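Local coordinates for superoxide dismutase [Ni] (Streptomyces coelicolor, PDB 1T6U), which disproportionates superoxide into hydrogen peroxide and molecular oxygen at a nickel centre, working as a hollow, roughly spherical homohexamer, at residues Arg15-Met28 and Ala88-Leu101. The protein carries 1 engineered substitution. Sequence-based numbering, arbitrary orientation. Where two conformers were deposited one is given.
Sequences RIEAESVKAVQEKM and AKGSKDPATGQKAL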
loop_
_atom_site.group_PDB
_atom_site.type_symbol
_atom_site.label_atom_id
_atom_site.label_comp_id
_atom_site.label_asym_id
_atom_site.label_seq_id
_atom_site.Cartn_x
_atom_site.Cartn_y
_atom_site.Cartn_z
ATOM N N ARG A 15 1.727 -13.046 15.312
ATOM C CA ARG A 15 2.658 -13.070 16.414
ATOM C C ARG A 15 3.953 -12.297 16.145
ATOM O O ARG A 15 4.416 -11.518 16.991
ATOM C CB ARG A 15 3.038 -14.534 16.767
ATOM C CG ARG A 15 3.886 -14.585 18.050
ATOM C CD ARG A 15 4.343 -15.984 18.358
ATOM N NE ARG A 15 5.402 -16.307 17.389
ATOM C CZ ARG A 15 5.332 -17.312 16.529
ATOM N NH1 ARG A 15 4.281 -18.129 16.484
ATOM N NH2 ARG A 15 6.385 -17.439 15.727
ATOM N N ILE A 16 4.529 -12.504 14.949
ATOM C CA ILE A 16 5.814 -11.841 14.734
ATOM C C ILE A 16 5.625 -10.347 14.656
ATOM O O ILE A 16 6.486 -9.619 15.149
ATOM C CB ILE A 16 6.450 -12.436 13.452
ATOM C CG1 ILE A 16 6.737 -13.937 13.551
ATOM C CG2 ILE A 16 7.669 -11.623 13.045
ATOM C CD1 ILE A 16 6.854 -14.739 12.265
ATOM N N GLU A 17 4.515 -9.855 14.113
ATOM C CA GLU A 17 4.305 -8.388 14.090
ATOM C C GLU A 17 4.083 -7.895 15.510
ATOM O O GLU A 17 4.619 -6.836 15.845
ATOM C CB GLU A 17 3.174 -7.990 13.150
ATOM C CG GLU A 17 3.420 -8.328 11.689
ATOM C CD GLU A 17 4.638 -7.621 11.127
ATOM O OE1 GLU A 17 5.015 -7.947 9.998
ATOM O OE2 GLU A 17 5.205 -6.734 11.822
ATOM N N ALA A 18 3.326 -8.630 16.347
ATOM C CA ALA A 18 3.148 -8.209 17.731
ATOM C C ALA A 18 4.452 -8.267 18.498
ATOM O O ALA A 18 4.705 -7.433 19.381
ATOM C CB ALA A 18 2.004 -9.032 18.312
ATOM N N GLU A 19 5.332 -9.224 18.215
ATOM C CA GLU A 19 6.656 -9.258 18.806
ATOM C C GLU A 19 7.452 -7.996 18.456
ATOM O O GLU A 19 8.143 -7.398 19.259
ATOM C CB GLU A 19 7.364 -10.546 18.336
ATOM C CG GLU A 19 6.875 -11.825 18.975
ATOM C CD GLU A 19 7.503 -13.076 18.405
ATOM O OE1 GLU A 19 7.124 -14.188 18.855
ATOM O OE2 GLU A 19 8.360 -12.988 17.495
ATOM N N SER A 20 7.359 -7.579 17.175
ATOM C CA SER A 20 8.071 -6.366 16.795
ATOM C C SER A 20 7.458 -5.153 17.512
ATOM O O SER A 20 8.207 -4.291 17.972
ATOM C CB SER A 20 8.225 -6.284 15.256
ATOM O OG SER A 20 7.059 -5.737 14.800
ATOM N N VAL A 21 6.131 -5.076 17.689
ATOM C CA VAL A 21 5.552 -3.995 18.460
ATOM C C VAL A 21 6.163 -3.942 19.871
ATOM O O VAL A 21 6.582 -2.876 20.340
ATOM C CB VAL A 21 4.034 -4.138 18.489
ATOM C CG1 VAL A 21 3.363 -3.204 19.472
ATOM C CG2 VAL A 21 3.416 -3.838 17.127
ATOM N N LYS A 22 6.183 -5.075 20.572
ATOM C CA LYS A 22 6.723 -5.085 21.920
ATOM C C LYS A 22 8.190 -4.687 21.962
ATOM O O LYS A 22 8.645 -3.949 22.837
ATOM C CB LYS A 22 6.586 -6.483 22.541
ATOM C CG LYS A 22 7.013 -6.492 23.994
ATOM C CD LYS A 22 6.899 -7.873 24.658
ATOM C CE LYS A 22 7.441 -7.733 26.069
ATOM N NZ LYS A 22 7.765 -9.008 26.767
ATOM N N ALA A 23 8.926 -5.186 20.980
ATOM C CA ALA A 23 10.342 -4.848 20.874
ATOM C C ALA A 23 10.544 -3.349 20.666
ATOM O O ALA A 23 11.438 -2.750 21.284
ATOM C CB ALA A 23 11.027 -5.619 19.765
ATOM N N VAL A 24 9.753 -2.740 19.821
ATOM C CA VAL A 24 9.793 -1.296 19.619
ATOM C C VAL A 24 9.495 -0.557 20.907
ATOM O O VAL A 24 10.211 0.389 21.268
ATOM C CB VAL A 24 8.858 -0.880 18.471
ATOM C CG1 VAL A 24 8.769 0.638 18.375
ATOM C CG2 VAL A 24 9.372 -1.428 17.148
ATOM N N GLN A 25 8.472 -0.976 21.633
ATOM C CA GLN A 25 8.159 -0.362 22.918
ATOM C C GLN A 25 9.356 -0.468 23.871
ATOM O O GLN A 25 9.697 0.536 24.503
ATOM C CB GLN A 25 6.896 -0.980 23.530
ATOM C CG GLN A 25 5.655 -0.729 22.701
ATOM C CD GLN A 25 4.436 -1.513 23.139
ATOM O OE1 GLN A 25 4.534 -2.699 23.480
ATOM N NE2 GLN A 25 3.272 -0.858 23.071
ATOM N N GLU A 26 9.999 -1.638 23.970
ATOM C CA GLU A 26 11.175 -1.751 24.846
ATOM C C GLU A 26 12.270 -0.769 24.446
ATOM O O GLU A 26 12.930 -0.076 25.249
ATOM C CB GLU A 26 11.664 -3.195 24.830
ATOM C CG GLU A 26 10.714 -4.208 25.405
ATOM C CD GLU A 26 10.961 -5.656 25.064
ATOM O OE1 GLU A 26 10.467 -6.559 25.774
ATOM O OE2 GLU A 26 11.641 -5.980 24.074
ATOM N N LYS A 27 12.514 -0.678 23.141
ATOM C CA LYS A 27 13.567 0.221 22.680
ATOM C C LYS A 27 13.257 1.683 22.930
ATOM O O LYS A 27 14.146 2.491 23.145
ATOM C CB LYS A 27 13.791 -0.004 21.172
ATOM C CG LYS A 27 14.431 -1.371 20.931
ATOM C CD LYS A 27 14.694 -1.708 19.511
ATOM C CE LYS A 27 15.541 -2.945 19.321
ATOM N NZ LYS A 27 16.781 -3.052 20.124
ATOM N N MET A 28 12.001 2.048 22.898
ATOM C CA MET A 28 11.615 3.421 23.198
ATOM C C MET A 28 12.027 3.783 24.599
ATOM O O MET A 28 12.297 4.912 24.883
ATOM C CB MET A 28 10.099 3.649 22.997
ATOM C CG MET A 28 9.691 3.491 21.531
ATOM S SD MET A 28 7.949 3.810 21.184
ATOM C CE MET A 28 7.966 5.602 21.107
ATOM N N ALA A 88 -1.943 -1.146 22.210
ATOM C CA ALA A 88 -0.483 -1.141 22.013
ATOM C C ALA A 88 -0.068 -0.037 21.063
ATOM O O ALA A 88 0.948 0.637 21.246
ATOM C CB ALA A 88 0.001 -2.495 21.508
ATOM N N LYS A 89 -0.813 0.200 19.995
ATOM C CA LYS A 89 -0.568 1.394 19.160
ATOM C C LYS A 89 -0.493 2.649 20.004
ATOM O O LYS A 89 0.405 3.470 19.791
ATOM C CB LYS A 89 -1.643 1.660 18.077
ATOM C CG LYS A 89 -1.622 0.697 16.903
ATOM C CD LYS A 89 -2.738 1.118 15.941
ATOM C CE LYS A 89 -2.823 0.236 14.691
ATOM N NZ LYS A 89 -3.867 0.719 13.736
ATOM N N GLY A 90 -1.418 2.816 20.926
ATOM C CA GLY A 90 -1.506 4.001 21.727
ATOM C C GLY A 90 -0.467 4.153 22.819
ATOM O O GLY A 90 -0.459 5.209 23.454
ATOM N N SER A 91 0.351 3.151 23.083
ATOM C CA SER A 91 1.235 3.041 24.209
ATOM C C SER A 91 2.684 2.759 23.847
ATOM O O SER A 91 2.996 2.091 22.893
ATOM C CB SER A 91 0.749 1.930 25.160
ATOM O OG SER A 91 1.518 1.882 26.354
ATOM N N LYS A 92 3.566 3.303 24.712
ATOM C CA LYS A 92 4.989 3.006 24.723
ATOM C C LYS A 92 5.307 1.826 25.649
ATOM O O LYS A 92 6.437 1.316 25.622
ATOM C CB LYS A 92 5.783 4.245 25.134
ATOM C CG LYS A 92 5.679 5.386 24.124
ATOM C CD LYS A 92 6.169 6.731 24.648
ATOM C CE LYS A 92 7.507 6.693 25.305
ATOM N NZ LYS A 92 7.868 7.959 25.979
ATOM N N ASP A 93 4.358 1.397 26.465
ATOM C CA ASP A 93 4.603 0.406 27.511
ATOM C C ASP A 93 4.686 -0.981 26.916
ATOM O O ASP A 93 3.625 -1.386 26.425
ATOM C CB ASP A 93 3.479 0.510 28.525
ATOM C CG ASP A 93 3.552 -0.506 29.637
ATOM O OD1 ASP A 93 4.605 -1.163 29.761
ATOM O OD2 ASP A 93 2.535 -0.646 30.364
ATOM N N PRO A 94 5.815 -1.681 26.963
ATOM C CA PRO A 94 5.851 -3.037 26.398
ATOM C C PRO A 94 4.866 -4.015 27.059
ATOM O O PRO A 94 4.581 -5.045 26.417
ATOM C CB PRO A 94 7.290 -3.488 26.622
ATOM C CG PRO A 94 8.005 -2.411 27.348
ATOM C CD PRO A 94 7.091 -1.281 27.532
ATOM N N ALA A 95 4.326 -3.742 28.241
ATOM C CA ALA A 95 3.302 -4.599 28.780
ATOM C C ALA A 95 2.055 -4.613 27.906
ATOM O O ALA A 95 1.306 -5.580 27.910
ATOM C CB ALA A 95 2.935 -4.249 30.213
ATOM N N THR A 96 1.803 -3.562 27.166
ATOM C CA THR A 96 0.657 -3.503 26.253
ATOM C C THR A 96 0.953 -4.403 25.056
ATOM O O THR A 96 0.075 -5.154 24.626
ATOM C CB THR A 96 0.248 -2.102 25.788
ATOM O OG1 THR A 96 1.279 -1.446 25.029
ATOM C CG2 THR A 96 -0.060 -1.228 26.995
ATOM N N GLY A 97 2.170 -4.338 24.525
ATOM C CA GLY A 97 2.502 -5.314 23.492
ATOM C C GLY A 97 2.426 -6.740 24.022
ATOM O O GLY A 97 2.003 -7.641 23.279
ATOM N N GLN A 98 2.826 -6.965 25.269
ATOM C CA GLN A 98 2.779 -8.337 25.771
ATOM C C GLN A 98 1.353 -8.831 25.935
ATOM O O GLN A 98 1.012 -9.995 25.710
ATOM C CB GLN A 98 3.539 -8.385 27.093
ATOM C CG GLN A 98 3.541 -9.801 27.673
ATOM C CD GLN A 98 4.250 -10.766 26.754
ATOM O OE1 GLN A 98 5.392 -10.452 26.354
ATOM N NE2 GLN A 98 3.632 -11.902 26.422
ATOM N N LYS A 99 0.449 -7.943 26.358
ATOM C CA LYS A 99 -0.976 -8.277 26.466
ATOM C C LYS A 99 -1.528 -8.674 25.096
ATOM O O LYS A 99 -2.245 -9.697 24.989
ATOM C CB LYS A 99 -1.834 -7.147 27.050
ATOM C CG LYS A 99 -3.234 -7.671 27.384
ATOM C CD LYS A 99 -4.070 -6.611 28.031
ATOM C CE LYS A 99 -5.419 -7.113 28.527
ATOM N NZ LYS A 99 -6.412 -6.034 28.851
ATOM N N ALA A 100 -1.210 -7.945 24.032
ATOM C CA ALA A 100 -1.581 -8.435 22.702
ATOM C C ALA A 100 -0.985 -9.792 22.373
ATOM O O ALA A 100 -1.680 -10.639 21.776
ATOM C CB ALA A 100 -1.186 -7.344 21.697
ATOM N N LEU A 101 0.263 -10.047 22.706
ATOM C CA LEU A 101 0.855 -11.379 22.497
ATOM C C LEU A 101 0.148 -12.470 23.257
ATOM O O LEU A 101 -0.027 -13.602 22.754
ATOM C CB LEU A 101 2.348 -11.358 22.895
ATOM C CG LEU A 101 3.249 -10.671 21.838
ATOM C CD1 LEU A 101 4.578 -10.294 22.474
ATOM C CD2 LEU A 101 3.434 -11.537 20.597
HETATM O O HOH W 1 2.335 -6.665 20.582
#
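Within the four-helix bundle of the nickel superoxide dismutase subunit, helix 12-30 packs antiparallel against the start of helix 94-115, their local axes 8.0 Å apart at 167°, and against the turn that leads into it from helix 74-89. Gln25 enters this turn as a knob among Ala88, Pro94, Thr96 and Gly97. Its NE2 donates to Ser91 O at 3.0 Å, close to its own amide plane although above the plane of that carbonyl, and to Thr96 OG1 at 2.9 Å, tilted from the amide plane; OE1 takes a weak bond from Gly97 N. Gly97 permits this approach, because a CB there would clash with OE1. With CG trans to its backbone N (chi1 -174°) and the chain extended beyond, Lys22 runs over Pro94 to place NZ 2.8 Å from Gln98 OE1, in the carbonyl plane. Farther along, Leu101 CD2 packs 3.7 Å from Ala18 CB, and one water donates to both Ala18 O and Gly97 O. Replacing Gln25 with leucine would probably leave Ser91 O and Thr96 OG1 without this shared donor and loosen the turn's hold on the helix. The buried amide thus ties helix 12-30 to the turn through Ser91 O and to the start of helix 94-115 through Thr96 OG1 and, weakly, Gly97 N.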